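Local coordinates for protein putative oxidoreductase (Bacteroides fragilis NCTC 9343, PDB 3FHL) that probably acts as a nucleotide-dependent oxidoreductase of the Gfo/Idh/MocA family, pairing an NAD-binding Rossmann fold with a C-terminal alpha/beta domain, at residues Gly14-Val19 against Val70-Asp75; Phe20-Ile25 against Glu46-Ala51; Ile25-His30 against Ile270-Asn275; Ala263-Gly268 against Pro274-Glu279. One frame throughout, in Å; residues are numbered along the deposited sequence. Where two conformers were deposited one is given.

Contact 1: residues Gly14-Val19 against Val70-Asp75; sequences GMSGQV and VVNTPD
S16 and G17, in the first turn of helix 15-27, face N72 at the point where the chain leaves strand 68-71. This is the end of a Rossmann fold where such folds usually bind the dinucleotide: strand 6-10 runs into a loop, G14 sits at the N-cap, and the helix starts beside the carboxyl end of the neighbouring parallel strand. The dense part of the contact is small and centres on the N72 amide. Its ND2 lies 3.4 Å from G17 CA and the same distance from G17 N; since both nitrogens are donors, the latter approach is packing and not a bond. N72 ND2 is also 3.2 Å from S16 OG, although S16 was modelled in two conformers and this distance holds for one of them. What ND2 does donate to is the backbone O of A12, in the loop before the helix, so the amide ties that loop to the strand end. N72 points its CB at the helix, and a chi1 of 65° turns the amide on toward G17. G17, buried and lacking a side chain, lets the helix backbone itself come up to the amide.

Beyond this patch the segments part, and water takes over. Two waters join the S16 hydroxyl to the strand end. The first is 2.6 Å from S16 OG but makes merely a weak 3.5 Å bond to N72 O. The second lies 3.1 Å from S16 OG and 3.0 Å from N72 O, to which it can donate.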
loop_
_atom_site.group_PDB
_atom_site.type_symbol
_atom_site.label_atom_id
_atom_site.label_comp_id
_atom_site.label_asym_id
_atom_site.label_seq_id
_atom_site.Cartn_x
_atom_site.Cartn_y
_atom_site.Cartn_z
ATOM N N GLY C 14 -13.130 -29.818 -17.199
ATOM C CA GLY C 14 -13.462 -29.322 -15.862
ATOM C C GLY C 14 -13.752 -27.832 -15.949
ATOM O O GLY C 14 -14.017 -27.319 -17.045
ATOM N N MET C 15 -13.704 -27.131 -14.812
ATOM C CA MET C 15 -14.033 -25.699 -14.780
ATOM C C MET C 15 -13.199 -24.888 -15.776
ATOM O O MET C 15 -13.762 -24.147 -16.579
ATOM C CB MET C 15 -13.892 -25.101 -13.369
ATOM C CG MET C 15 -14.192 -23.573 -13.265
ATOM S SD MET C 15 -12.897 -22.390 -13.809
ATOM C CE MET C 15 -11.461 -22.919 -12.877
ATOM N N SER C 16 -11.875 -25.022 -15.703
ATOM C CA SER C 16 -10.978 -24.266 -16.581
ATOM C C SER C 16 -11.311 -24.487 -18.058
ATOM O O SER C 16 -11.324 -23.533 -18.837
ATOM C CB SER C 16 -9.520 -24.612 -16.306
ATOM O OG SER C 16 -9.208 -25.914 -16.768
ATOM N N GLY C 17 -11.588 -25.740 -18.421
ATOM C CA GLY C 17 -12.015 -26.109 -19.773
ATOM C C GLY C 17 -13.275 -25.393 -20.201
ATOM O O GLY C 17 -13.325 -24.815 -21.279
ATOM N N GLN C 18 -14.279 -25.394 -19.327
ATOM C CA GLN C 18 -15.570 -24.806 -19.634
ATOM C C GLN C 18 -15.591 -23.288 -19.581
ATOM O O GLN C 18 -16.477 -22.671 -20.157
ATOM C CB GLN C 18 -16.630 -25.341 -18.672
ATOM C CG GLN C 18 -16.832 -26.828 -18.749
ATOM C CD GLN C 18 -17.858 -27.340 -17.760
ATOM O OE1 GLN C 18 -18.953 -26.789 -17.647
ATOM N NE2 GLN C 18 -17.512 -28.410 -17.047
ATOM N N VAL C 19 -14.638 -22.687 -18.871
ATOM C CA VAL C 19 -14.660 -21.232 -18.627
ATOM C C VAL C 19 -13.675 -20.488 -19.526
ATOM O O VAL C 19 -14.051 -19.557 -20.230
ATOM C CB VAL C 19 -14.428 -20.905 -17.102
ATOM C CG1 VAL C 19 -14.217 -19.418 -16.857
ATOM C CG2 VAL C 19 -15.618 -21.381 -16.287
ATOM N N VAL C 70 -4.112 -28.166 -25.533
ATOM C CA VAL C 70 -4.239 -27.334 -24.339
ATOM C C VAL C 70 -4.234 -28.239 -23.112
ATOM O O VAL C 70 -5.194 -28.993 -22.874
ATOM C CB VAL C 70 -5.521 -26.469 -24.388
ATOM C CG1 VAL C 70 -5.659 -25.615 -23.108
ATOM C CG2 VAL C 70 -5.505 -25.566 -25.623
ATOM N N VAL C 71 -3.146 -28.169 -22.347
ATOM C CA VAL C 71 -2.958 -28.995 -21.143
ATOM C C VAL C 71 -3.574 -28.273 -19.926
ATOM O O VAL C 71 -2.976 -27.353 -19.351
ATOM C CB VAL C 71 -1.450 -29.366 -20.947
ATOM C CG1 VAL C 71 -1.192 -30.160 -19.652
ATOM C CG2 VAL C 71 -0.946 -30.170 -22.148
ATOM N N ASN C 72 -4.790 -28.678 -19.568
ATOM C CA ASN C 72 -5.516 -28.056 -18.455
ATOM C C ASN C 72 -6.073 -29.108 -17.490
ATOM O O ASN C 72 -7.150 -28.948 -16.910
ATOM C CB ASN C 72 -6.623 -27.148 -18.991
ATOM C CG ASN C 72 -7.695 -27.912 -19.739
ATOM O OD1 ASN C 72 -7.413 -28.893 -20.422
ATOM N ND2 ASN C 72 -8.933 -27.482 -19.591
ATOM N N THR C 73 -5.307 -30.186 -17.344
ATOM C CA THR C 73 -5.624 -31.326 -16.484
ATOM C C THR C 73 -5.196 -31.028 -15.025
ATOM O O THR C 73 -4.641 -29.951 -14.776
ATOM C CB THR C 73 -4.902 -32.580 -17.025
ATOM O OG1 THR C 73 -3.567 -32.237 -17.412
ATOM C CG2 THR C 73 -5.629 -33.145 -18.219
ATOM N N PRO C 74 -5.468 -31.953 -14.054
ATOM C CA PRO C 74 -4.975 -31.730 -12.677
ATOM C C PRO C 74 -3.467 -31.515 -12.585
ATOM O O PRO C 74 -2.707 -32.086 -13.373
ATOM C CB PRO C 74 -5.365 -33.023 -11.952
ATOM C CG PRO C 74 -6.561 -33.505 -12.683
ATOM C CD PRO C 74 -6.255 -33.206 -14.125
ATOM N N ASP C 75 -3.067 -30.703 -11.606
ATOM C CA ASP C 75 -1.724 -30.114 -11.498
ATOM C C ASP C 75 -0.531 -31.071 -11.617
ATOM O O ASP C 75 0.496 -30.704 -12.196
ATOM C CB ASP C 75 -1.593 -29.325 -10.183
ATOM C CG ASP C 75 -2.706 -28.289 -9.981
ATOM O OD1 ASP C 75 -3.593 -28.143 -10.858
ATOM O OD2 ASP C 75 -2.683 -27.608 -8.930
HETATM O O HOH W 1 -10.549 -28.192 -16.820
HETATM O O HOH W 2 -7.625 -27.301 -14.477
#

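Contact 2: residues Phe20-Ile25 against Glu46-Ala51; sequences FHAPFI and ERYPQA
Y48 points its ring at the helix so that the hydroxyl end touches first, reaching the backbone between A22 and P23. Y48 OH lies 3.3 Å from A22 C and 3.2 Å from P23 N; the proline nitrogen carries no hydrogen, so this is contact without a bond. The ring leans obliquely against the A22 methyl, and Y48 CZ is 3.6 Å from A22 CB. R47 approaches P23 at about a right angle, its NH2 3.6 Å from P23 CB. Its chain bends at chi3 (133°), which lays one guanidinium face against the tyrosine hydroxyl, Y48 OH standing 3.1 Å above the R47 guanidinium plane, over its centre. Both residues belong to the loop between strands 31-37 and 52-54 of the Rossmann sheet, and they rest on helix 15-27, the crossover of its first beta-alpha-beta unit. Y48 also touches L33 of strand 31-37, as does A22, so the aromatic ring wedges in where helix, strand and loop meet. The helix is kinked here. P23 has no N-H to give to the preceding turn, and H21 O accepts from both F24 N (3.0 Å) and I25 N (2.9 Å).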
loop_
_atom_site.group_PDB
_atom_site.type_symbol
_atom_site.label_atom_id
_atom_site.label_comp_id
_atom_site.label_asym_id
_atom_site.label_seq_id
_atom_site.Cartn_x
_atom_site.Cartn_y
_atom_site.Cartn_z
ATOM N N PHE C 20 -12.419 -20.923 -19.523
ATOM C CA PHE C 20 -11.341 -20.151 -20.149
ATOM C C PHE C 20 -10.942 -20.574 -21.561
ATOM O O PHE C 20 -10.395 -19.763 -22.320
ATOM C CB PHE C 20 -10.093 -20.181 -19.249
ATOM C CG PHE C 20 -10.293 -19.508 -17.917
ATOM C CD1 PHE C 20 -10.463 -18.125 -17.841
ATOM C CD2 PHE C 20 -10.329 -20.254 -16.747
ATOM C CE1 PHE C 20 -10.664 -17.495 -16.615
ATOM C CE2 PHE C 20 -10.523 -19.638 -15.518
ATOM C CZ PHE C 20 -10.691 -18.252 -15.453
ATOM N N HIS C 21 -11.185 -21.837 -21.906
ATOM C CA HIS C 21 -10.619 -22.393 -23.130
ATOM C C HIS C 21 -11.637 -22.722 -24.214
ATOM O O HIS C 21 -11.632 -22.090 -25.263
ATOM C CB HIS C 21 -9.754 -23.601 -22.795
ATOM C CG HIS C 21 -8.654 -23.277 -21.843
ATOM N ND1 HIS C 21 -7.671 -22.355 -22.136
ATOM C CD2 HIS C 21 -8.402 -23.718 -20.593
ATOM C CE1 HIS C 21 -6.845 -22.260 -21.108
ATOM N NE2 HIS C 21 -7.269 -23.074 -20.159
ATOM N N ALA C 22 -12.503 -23.696 -23.952
ATOM C CA ALA C 22 -13.565 -24.063 -24.912
ATOM C C ALA C 22 -14.416 -22.913 -25.485
ATOM O O ALA C 22 -14.648 -22.898 -26.691
ATOM C CB ALA C 22 -14.439 -25.190 -24.366
ATOM N N PRO C 23 -14.872 -21.941 -24.649
ATOM C CA PRO C 23 -15.621 -20.830 -25.246
ATOM C C PRO C 23 -14.866 -20.008 -26.298
ATOM O O PRO C 23 -15.500 -19.476 -27.206
ATOM C CB PRO C 23 -15.953 -19.949 -24.029
ATOM C CG PRO C 23 -15.995 -20.888 -22.924
ATOM C CD PRO C 23 -14.837 -21.792 -23.180
ATOM N N PHE C 24 -13.539 -19.926 -26.177
ATOM C CA PHE C 24 -12.703 -19.141 -27.096
ATOM C C PHE C 24 -12.122 -19.932 -28.276
ATOM O O PHE C 24 -12.106 -19.436 -29.402
ATOM C CB PHE C 24 -11.605 -18.404 -26.324
ATOM C CG PHE C 24 -12.153 -17.401 -25.356
ATOM C CD1 PHE C 24 -12.664 -16.188 -25.817
ATOM C CD2 PHE C 24 -12.247 -17.701 -24.000
ATOM C CE1 PHE C 24 -13.200 -15.254 -24.930
ATOM C CE2 PHE C 24 -12.790 -16.779 -23.102
ATOM C CZ PHE C 24 -13.278 -15.555 -23.573
ATOM N N ILE C 25 -11.655 -21.148 -28.020
ATOM C CA ILE C 25 -11.237 -22.048 -29.101
ATOM C C ILE C 25 -12.410 -22.234 -30.083
ATOM O O ILE C 25 -12.212 -22.197 -31.296
ATOM C CB ILE C 25 -10.718 -23.418 -28.568
ATOM C CG1 ILE C 25 -9.525 -23.222 -27.625
ATOM C CG2 ILE C 25 -10.313 -24.342 -29.740
ATOM C CD1 ILE C 25 -9.324 -24.343 -26.658
ATOM N N GLU C 46 -23.578 -30.917 -25.110
ATOM C CA GLU C 46 -24.653 -29.922 -25.084
ATOM C C GLU C 46 -24.259 -28.617 -25.786
ATOM O O GLU C 46 -25.039 -28.070 -26.562
ATOM C CB GLU C 46 -25.087 -29.648 -23.634
ATOM C CG GLU C 46 -26.450 -28.937 -23.471
ATOM C CD GLU C 46 -27.651 -29.891 -23.407
ATOM O OE1 GLU C 46 -27.465 -31.119 -23.248
ATOM O OE2 GLU C 46 -28.796 -29.397 -23.507
ATOM N N ARG C 47 -23.044 -28.132 -25.535
ATOM C CA ARG C 47 -22.629 -26.842 -26.081
ATOM C C ARG C 47 -21.665 -26.943 -27.262
ATOM O O ARG C 47 -21.577 -26.033 -28.087
ATOM C CB ARG C 47 -22.035 -25.957 -24.986
ATOM C CG ARG C 47 -22.226 -24.486 -25.264
ATOM C CD ARG C 47 -21.499 -23.649 -24.256
ATOM N NE ARG C 47 -20.745 -22.588 -24.915
ATOM C CZ ARG C 47 -20.040 -21.666 -24.271
ATOM N NH1 ARG C 47 -19.998 -21.669 -22.943
ATOM N NH2 ARG C 47 -19.375 -20.744 -24.953
ATOM N N TYR C 48 -20.940 -28.050 -27.346
ATOM C CA TYR C 48 -19.983 -28.235 -28.432
ATOM C C TYR C 48 -20.262 -29.551 -29.147
ATOM O O TYR C 48 -19.444 -30.466 -29.079
ATOM C CB TYR C 48 -18.550 -28.200 -27.881
ATOM C CG TYR C 48 -18.283 -26.996 -27.015
ATOM C CD1 TYR C 48 -18.182 -25.722 -27.581
ATOM C CD2 TYR C 48 -18.155 -27.119 -25.626
ATOM C CE1 TYR C 48 -17.946 -24.599 -26.792
ATOM C CE2 TYR C 48 -17.926 -25.989 -24.823
ATOM C CZ TYR C 48 -17.823 -24.736 -25.424
ATOM O OH TYR C 48 -17.588 -23.611 -24.672
ATOM N N PRO C 49 -21.408 -29.646 -29.862
ATOM C CA PRO C 49 -21.802 -30.958 -30.387
ATOM C C PRO C 49 -20.967 -31.435 -31.588
ATOM O O PRO C 49 -21.088 -32.591 -31.986
ATOM C CB PRO C 49 -23.262 -30.740 -30.803
ATOM C CG PRO C 49 -23.341 -29.303 -31.157
ATOM C CD PRO C 49 -22.362 -28.588 -30.261
ATOM N N GLN C 50 -20.128 -30.551 -32.129
ATOM C CA GLN C 50 -19.287 -30.852 -33.291
ATOM C C GLN C 50 -17.878 -31.278 -32.882
ATOM O O GLN C 50 -17.070 -31.678 -33.727
ATOM C CB GLN C 50 -19.206 -29.640 -34.227
ATOM C CG GLN C 50 -20.440 -29.404 -35.089
ATOM C CD GLN C 50 -20.345 -28.123 -35.900
ATOM O OE1 GLN C 50 -20.476 -27.022 -35.361
ATOM N NE2 GLN C 50 -20.123 -28.260 -37.204
ATOM N N ALA C 51 -17.578 -31.170 -31.586
ATOM C CA ALA C 51 -16.313 -31.645 -31.037
ATOM C C ALA C 51 -16.386 -33.156 -30.879
ATOM O O ALA C 51 -17.478 -33.718 -30.746
ATOM C CB ALA C 51 -16.025 -30.992 -29.687
#

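Contact 3: residues Ile25-His30 against Ile270-Asn275; sequences ISTNPH and IPERPN
T27 turns its two branches to different tasks through a chi1 of 53°. OG1 comes to lie between the backbone N and the carbonyl carbon, from where it bonds to P23 O one turn back in helix 15-27. CG2 falls anti to the carbonyl carbon and projects at the loop, where it is the main touching atom. There T27 CG2 meets E272 OE1 at 3.4 Å and I270 CG2 at 4.1 Å. The T27 and E272 side chains slide past each other in opposite directions; E272 is extended beyond CG, so its carboxylate end passes alongside the methyl, and no hydrogen bond joins the two. I270 has CG2 anti to its backbone N, which aims that branch at the same methyl.

P271 CG lies 4.2 Å from T27 OG1, a looser contact. A water bridges here too, donating weakly both to T27 OG1 (3.3 Å) and to P271 O (3.1 Å). Just past T27 the helix gives way to an Asx turn, in which N28 OD1 accepts from H30 N.

The contact thus brings the end of the first Rossmann helix against a loop of the C-terminal alpha/beta domain, an inter-domain packing consistent with the two-domain build of Gfo/Idh/MocA proteins.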
loop_
_atom_site.group_PDB
_atom_site.type_symbol
_atom_site.label_atom_id
_atom_site.label_comp_id
_atom_site.label_asym_id
_atom_site.label_seq_id
_atom_site.Cartn_x
_atom_site.Cartn_y
_atom_site.Cartn_z
ATOM N N ILE C 25 -11.655 -21.148 -28.020
ATOM C CA ILE C 25 -11.237 -22.048 -29.101
ATOM C C ILE C 25 -12.410 -22.234 -30.083
ATOM O O ILE C 25 -12.212 -22.197 -31.296
ATOM C CB ILE C 25 -10.718 -23.418 -28.568
ATOM C CG1 ILE C 25 -9.525 -23.222 -27.625
ATOM C CG2 ILE C 25 -10.313 -24.342 -29.740
ATOM C CD1 ILE C 25 -9.324 -24.343 -26.658
ATOM N N SER C 26 -13.621 -22.377 -29.538
ATOM C CA SER C 26 -14.854 -22.519 -30.312
ATOM C C SER C 26 -15.220 -21.284 -31.144
ATOM O O SER C 26 -15.459 -21.402 -32.349
ATOM C CB SER C 26 -16.017 -22.870 -29.388
ATOM O OG SER C 26 -17.158 -23.265 -30.122
ATOM N N THR C 27 -15.244 -20.104 -30.525
ATOM C CA THR C 27 -15.708 -18.903 -31.232
ATOM C C THR C 27 -14.665 -18.299 -32.169
ATOM O O THR C 27 -15.018 -17.613 -33.128
ATOM C CB THR C 27 -16.246 -17.812 -30.274
ATOM O OG1 THR C 27 -15.270 -17.512 -29.270
ATOM C CG2 THR C 27 -17.542 -18.274 -29.611
ATOM N N ASN C 28 -13.388 -18.545 -31.891
ATOM C CA ASN C 28 -12.335 -18.059 -32.780
ATOM C C ASN C 28 -12.388 -18.884 -34.067
ATOM O O ASN C 28 -12.305 -20.119 -34.016
ATOM C CB ASN C 28 -10.962 -18.144 -32.114
ATOM C CG ASN C 28 -9.884 -17.382 -32.877
ATOM O OD1 ASN C 28 -9.674 -17.608 -34.056
ATOM N ND2 ASN C 28 -9.186 -16.486 -32.193
ATOM N N PRO C 29 -12.555 -18.206 -35.217
ATOM C CA PRO C 29 -12.667 -18.877 -36.521
ATOM C C PRO C 29 -11.367 -19.523 -37.005
ATOM O O PRO C 29 -11.392 -20.323 -37.940
ATOM C CB PRO C 29 -13.069 -17.739 -37.464
ATOM C CG PRO C 29 -12.517 -16.517 -36.832
ATOM C CD PRO C 29 -12.671 -16.740 -35.351
ATOM N N HIS C 30 -10.247 -19.198 -36.367
ATOM C CA HIS C 30 -8.956 -19.747 -36.781
ATOM C C HIS C 30 -8.609 -21.034 -36.046
ATOM O O HIS C 30 -7.540 -21.611 -36.262
ATOM C CB HIS C 30 -7.842 -18.726 -36.586
ATOM C CG HIS C 30 -8.088 -17.417 -37.270
ATOM N ND1 HIS C 30 -7.993 -17.259 -38.636
ATOM C CD2 HIS C 30 -8.408 -16.198 -36.771
ATOM C CE1 HIS C 30 -8.259 -16.003 -38.952
ATOM N NE2 HIS C 30 -8.511 -15.337 -37.838
ATOM N N ILE C 270 -21.794 -16.609 -23.901
ATOM C CA ILE C 270 -20.974 -16.845 -25.085
ATOM C C ILE C 270 -20.180 -15.580 -25.362
ATOM O O ILE C 270 -20.759 -14.504 -25.487
ATOM C CB ILE C 270 -21.835 -17.252 -26.313
ATOM C CG1 ILE C 270 -22.468 -18.626 -26.075
ATOM C CG2 ILE C 270 -21.004 -17.255 -27.603
ATOM C CD1 ILE C 270 -23.642 -18.934 -26.989
ATOM N N PRO C 271 -18.840 -15.701 -25.425
ATOM C CA PRO C 271 -18.000 -14.517 -25.600
ATOM C C PRO C 271 -17.987 -13.834 -26.973
ATOM O O PRO C 271 -17.234 -12.869 -27.156
ATOM C CB PRO C 271 -16.601 -15.010 -25.210
ATOM C CG PRO C 271 -16.630 -16.477 -25.395
ATOM C CD PRO C 271 -18.056 -16.936 -25.253
ATOM N N GLU C 272 -18.822 -14.267 -27.914
ATOM C CA GLU C 272 -18.738 -13.720 -29.283
ATOM C C GLU C 272 -19.122 -12.226 -29.480
ATOM O O GLU C 272 -18.598 -11.562 -30.385
ATOM C CB GLU C 272 -19.479 -14.618 -30.290
ATOM C CG GLU C 272 -18.748 -14.715 -31.633
ATOM C CD GLU C 272 -19.269 -15.822 -32.539
ATOM O OE1 GLU C 272 -19.582 -16.934 -32.042
ATOM O OE2 GLU C 272 -19.349 -15.576 -33.764
ATOM N N ARG C 273 -19.977 -11.701 -28.606
ATOM C CA ARG C 273 -20.720 -10.461 -28.865
ATOM C C ARG C 273 -19.890 -9.159 -28.878
ATOM O O ARG C 273 -18.818 -9.108 -28.282
ATOM C CB ARG C 273 -21.890 -10.365 -27.886
ATOM C CG ARG C 273 -21.487 -10.359 -26.454
ATOM C CD ARG C 273 -22.704 -10.336 -25.568
ATOM N NE ARG C 273 -22.317 -9.944 -24.222
ATOM C CZ ARG C 273 -22.397 -10.726 -23.156
ATOM N NH1 ARG C 273 -22.006 -10.255 -21.979
ATOM N NH2 ARG C 273 -22.877 -11.963 -23.259
ATOM N N PRO C 274 -20.367 -8.121 -29.603
ATOM C CA PRO C 274 -19.710 -6.815 -29.699
ATOM C C PRO C 274 -19.336 -6.132 -28.377
ATOM O O PRO C 274 -18.294 -5.470 -28.314
ATOM C CB PRO C 274 -20.750 -5.965 -30.439
ATOM C CG PRO C 274 -21.439 -6.941 -31.313
ATOM C CD PRO C 274 -21.569 -8.170 -30.470
ATOM N N ASN C 275 -20.165 -6.274 -27.341
ATOM C CA ASN C 275 -19.891 -5.607 -26.058
ATOM C C ASN C 275 -19.089 -6.457 -25.057
ATOM O O ASN C 275 -19.014 -6.114 -23.878
ATOM C CB ASN C 275 -21.195 -5.072 -25.421
ATOM C CG ASN C 275 -22.047 -6.173 -24.804
ATOM O OD1 ASN C 275 -21.647 -7.335 -24.767
ATOM N ND2 ASN C 275 -23.228 -5.806 -24.302
HETATM O O HOH W 3 -15.261 -14.184 -29.210
#

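Contact 4: residues Ala263-Gly268 against Pro274-Glu279; sequences AALLAG and PNWGEE
W276 bonds through NE1, the one polar atom of its indole, to Q261 OE1 at the start of helix 261-266, which probably helps to hold the ring's rotation, and the same ring meets L265 and A264 of that helix. The contact across the segments is wholly apolar and falls on the six-membered ring of the indole. L265 comes to the ring edge, near its plane: L265 CG is 3.7 Å from W276 CZ2, and L265 CD2 lies at 3.7 Å from the same carbon. The leucine and the tryptophan side chains cross at about a right angle. The methyl of A264 arrives at the neighbouring rim atom, with A264 CB 3.7 Å from W276 CH2, in an oblique approach. The reach of the indole follows from its first torsion: CG is anti to the backbone N (chi1 -176°), carrying the ring out from the turn to the helix.

A267 N bonds to A263 O (3.0 Å), part of the helical turn that carries A264 and L265. Beyond it G268, with phi at 90°, closes the helix in a Schellman motif. The opposite segment is shaped by a type II beta turn from N275 to E278, sealed by E278 N to N275 O at 3.2 Å, with G277 at its third position carrying a positive phi of 79°. W276 is the second residue of that turn.

Around this core, P271 packs on W276, G277 is backbone-bonded to G305, and the L265 side chain lies between W276 and helix 15-27 of the Rossmann fold, touching V19, P23 and F24 of the latter.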
loop_
_atom_site.group_PDB
_atom_site.type_symbol
_atom_site.label_atom_id
_atom_site.label_comp_id
_atom_site.label_asym_id
_atom_site.label_seq_id
_atom_site.Cartn_x
_atom_site.Cartn_y
_atom_site.Cartn_z
ATOM N N ALA C 263 -16.731 -14.214 -14.370
ATOM C CA ALA C 263 -18.112 -14.391 -13.901
ATOM C C ALA C 263 -19.099 -14.666 -15.051
ATOM O O ALA C 263 -19.955 -15.545 -14.937
ATOM C CB ALA C 263 -18.573 -13.185 -13.077
ATOM N N ALA C 264 -18.976 -13.917 -16.145
ATOM C CA ALA C 264 -19.859 -14.106 -17.295
ATOM C C ALA C 264 -19.632 -15.477 -17.907
ATOM O O ALA C 264 -20.592 -16.200 -18.205
ATOM C CB ALA C 264 -19.655 -13.007 -18.325
ATOM N N LEU C 265 -18.364 -15.854 -18.044
ATOM C CA LEU C 265 -18.016 -17.162 -18.584
ATOM C C LEU C 265 -18.452 -18.319 -17.689
ATOM O O LEU C 265 -18.866 -19.356 -18.195
ATOM C CB LEU C 265 -16.524 -17.249 -18.868
ATOM C CG LEU C 265 -15.985 -16.369 -19.995
ATOM C CD1 LEU C 265 -14.473 -16.223 -19.831
ATOM C CD2 LEU C 265 -16.353 -16.900 -21.404
ATOM N N LEU C 266 -18.359 -18.133 -16.367
ATOM C CA LEU C 266 -18.819 -19.126 -15.390
ATOM C C LEU C 266 -20.341 -19.294 -15.491
ATOM O O LEU C 266 -20.857 -20.400 -15.345
ATOM C CB LEU C 266 -18.426 -18.697 -13.967
ATOM C CG LEU C 266 -18.187 -19.648 -12.776
ATOM C CD1 LEU C 266 -19.440 -20.408 -12.308
ATOM C CD2 LEU C 266 -17.029 -20.616 -13.006
ATOM N N ALA C 267 -21.043 -18.194 -15.764
ATOM C CA ALA C 267 -22.492 -18.210 -15.964
ATOM C C ALA C 267 -22.899 -18.841 -17.294
ATOM O O ALA C 267 -24.086 -19.081 -17.525
ATOM C CB ALA C 267 -23.053 -16.797 -15.874
ATOM N N GLY C 268 -21.923 -19.070 -18.174
ATOM C CA GLY C 268 -22.164 -19.695 -19.479
ATOM C C GLY C 268 -22.475 -18.740 -20.620
ATOM O O GLY C 268 -23.058 -19.144 -21.630
ATOM N N PRO C 274 -20.367 -8.121 -29.603
ATOM C CA PRO C 274 -19.710 -6.815 -29.699
ATOM C C PRO C 274 -19.336 -6.132 -28.377
ATOM O O PRO C 274 -18.294 -5.470 -28.314
ATOM C CB PRO C 274 -20.750 -5.965 -30.439
ATOM C CG PRO C 274 -21.439 -6.941 -31.313
ATOM C CD PRO C 274 -21.569 -8.170 -30.470
ATOM N N ASN C 275 -20.165 -6.274 -27.341
ATOM C CA ASN C 275 -19.891 -5.607 -26.058
ATOM C C ASN C 275 -19.089 -6.457 -25.057
ATOM O O ASN C 275 -19.014 -6.114 -23.878
ATOM C CB ASN C 275 -21.195 -5.072 -25.421
ATOM C CG ASN C 275 -22.047 -6.173 -24.804
ATOM O OD1 ASN C 275 -21.647 -7.335 -24.767
ATOM N ND2 ASN C 275 -23.228 -5.806 -24.302
ATOM N N TRP C 276 -18.511 -7.571 -25.518
ATOM C CA TRP C 276 -17.784 -8.474 -24.627
ATOM C C TRP C 276 -16.585 -7.792 -23.945
ATOM O O TRP C 276 -15.797 -7.127 -24.606
ATOM C CB TRP C 276 -17.290 -9.708 -25.368
ATOM C CG TRP C 276 -16.629 -10.654 -24.443
ATOM C CD1 TRP C 276 -15.288 -10.816 -24.253
ATOM C CD2 TRP C 276 -17.282 -11.552 -23.526
ATOM N NE1 TRP C 276 -15.066 -11.770 -23.277
ATOM C CE2 TRP C 276 -16.273 -12.233 -22.820
ATOM C CE3 TRP C 276 -18.623 -11.831 -23.233
ATOM C CZ2 TRP C 276 -16.558 -13.197 -21.845
ATOM C CZ3 TRP C 276 -18.908 -12.789 -22.271
ATOM C CH2 TRP C 276 -17.881 -13.466 -21.596
ATOM N N GLY C 277 -16.481 -7.969 -22.629
ATOM C CA GLY C 277 -15.379 -7.402 -21.836
ATOM C C GLY C 277 -15.528 -5.927 -21.496
ATOM O O GLY C 277 -14.674 -5.351 -20.803
ATOM N N GLU C 278 -16.604 -5.303 -21.978
ATOM C CA GLU C 278 -16.821 -3.880 -21.722
ATOM C C GLU C 278 -17.165 -3.614 -20.258
ATOM O O GLU C 278 -17.773 -4.461 -19.576
ATOM C CB GLU C 278 -17.902 -3.290 -22.642
ATOM C CG GLU C 278 -17.459 -3.095 -24.095
ATOM C CD GLU C 278 -18.486 -2.350 -24.956
ATOM O OE1 GLU C 278 -19.622 -2.098 -24.487
ATOM O OE2 GLU C 278 -18.147 -2.023 -26.112
ATOM N N GLU C 279 -16.761 -2.432 -19.793
ATOM C CA GLU C 279 -17.086 -1.956 -18.455
ATOM C C GLU C 279 -17.972 -0.731 -18.539
ATOM O O GLU C 279 -17.931 0.012 -19.524
ATOM C CB GLU C 279 -15.812 -1.581 -17.689
ATOM C CG GLU C 279 -14.857 -2.728 -17.448
ATOM C CD GLU C 279 -13.608 -2.300 -16.702
ATOM O OE1 GLU C 279 -12.880 -1.398 -17.193
ATOM O OE2 GLU C 279 -13.351 -2.890 -15.637
#

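Overall arrangement
From the N terminus, helix 15-27 serves the first three contacts: its first turns in contact 1, its middle in contact 2, its end in contact 3. Contact 1 closes a loop back from strand 68-71, and contact 2, returning from the loop after strand 31-37, is nested within it; both lie inside the Rossmann fold. Contact 3 spans 239 residues, crosses contacts 1 and 2 along the chain, and joins that fold to the C-terminal domain. Contact 4 is a short closure inside the latter, in series after contacts 1 and 2, and shares P274 and N275 with contact 3. Across the domains, F24 CE1 lies 3.4 Å from P271 CB, and V19 O 3.4 Å from L265 CD1.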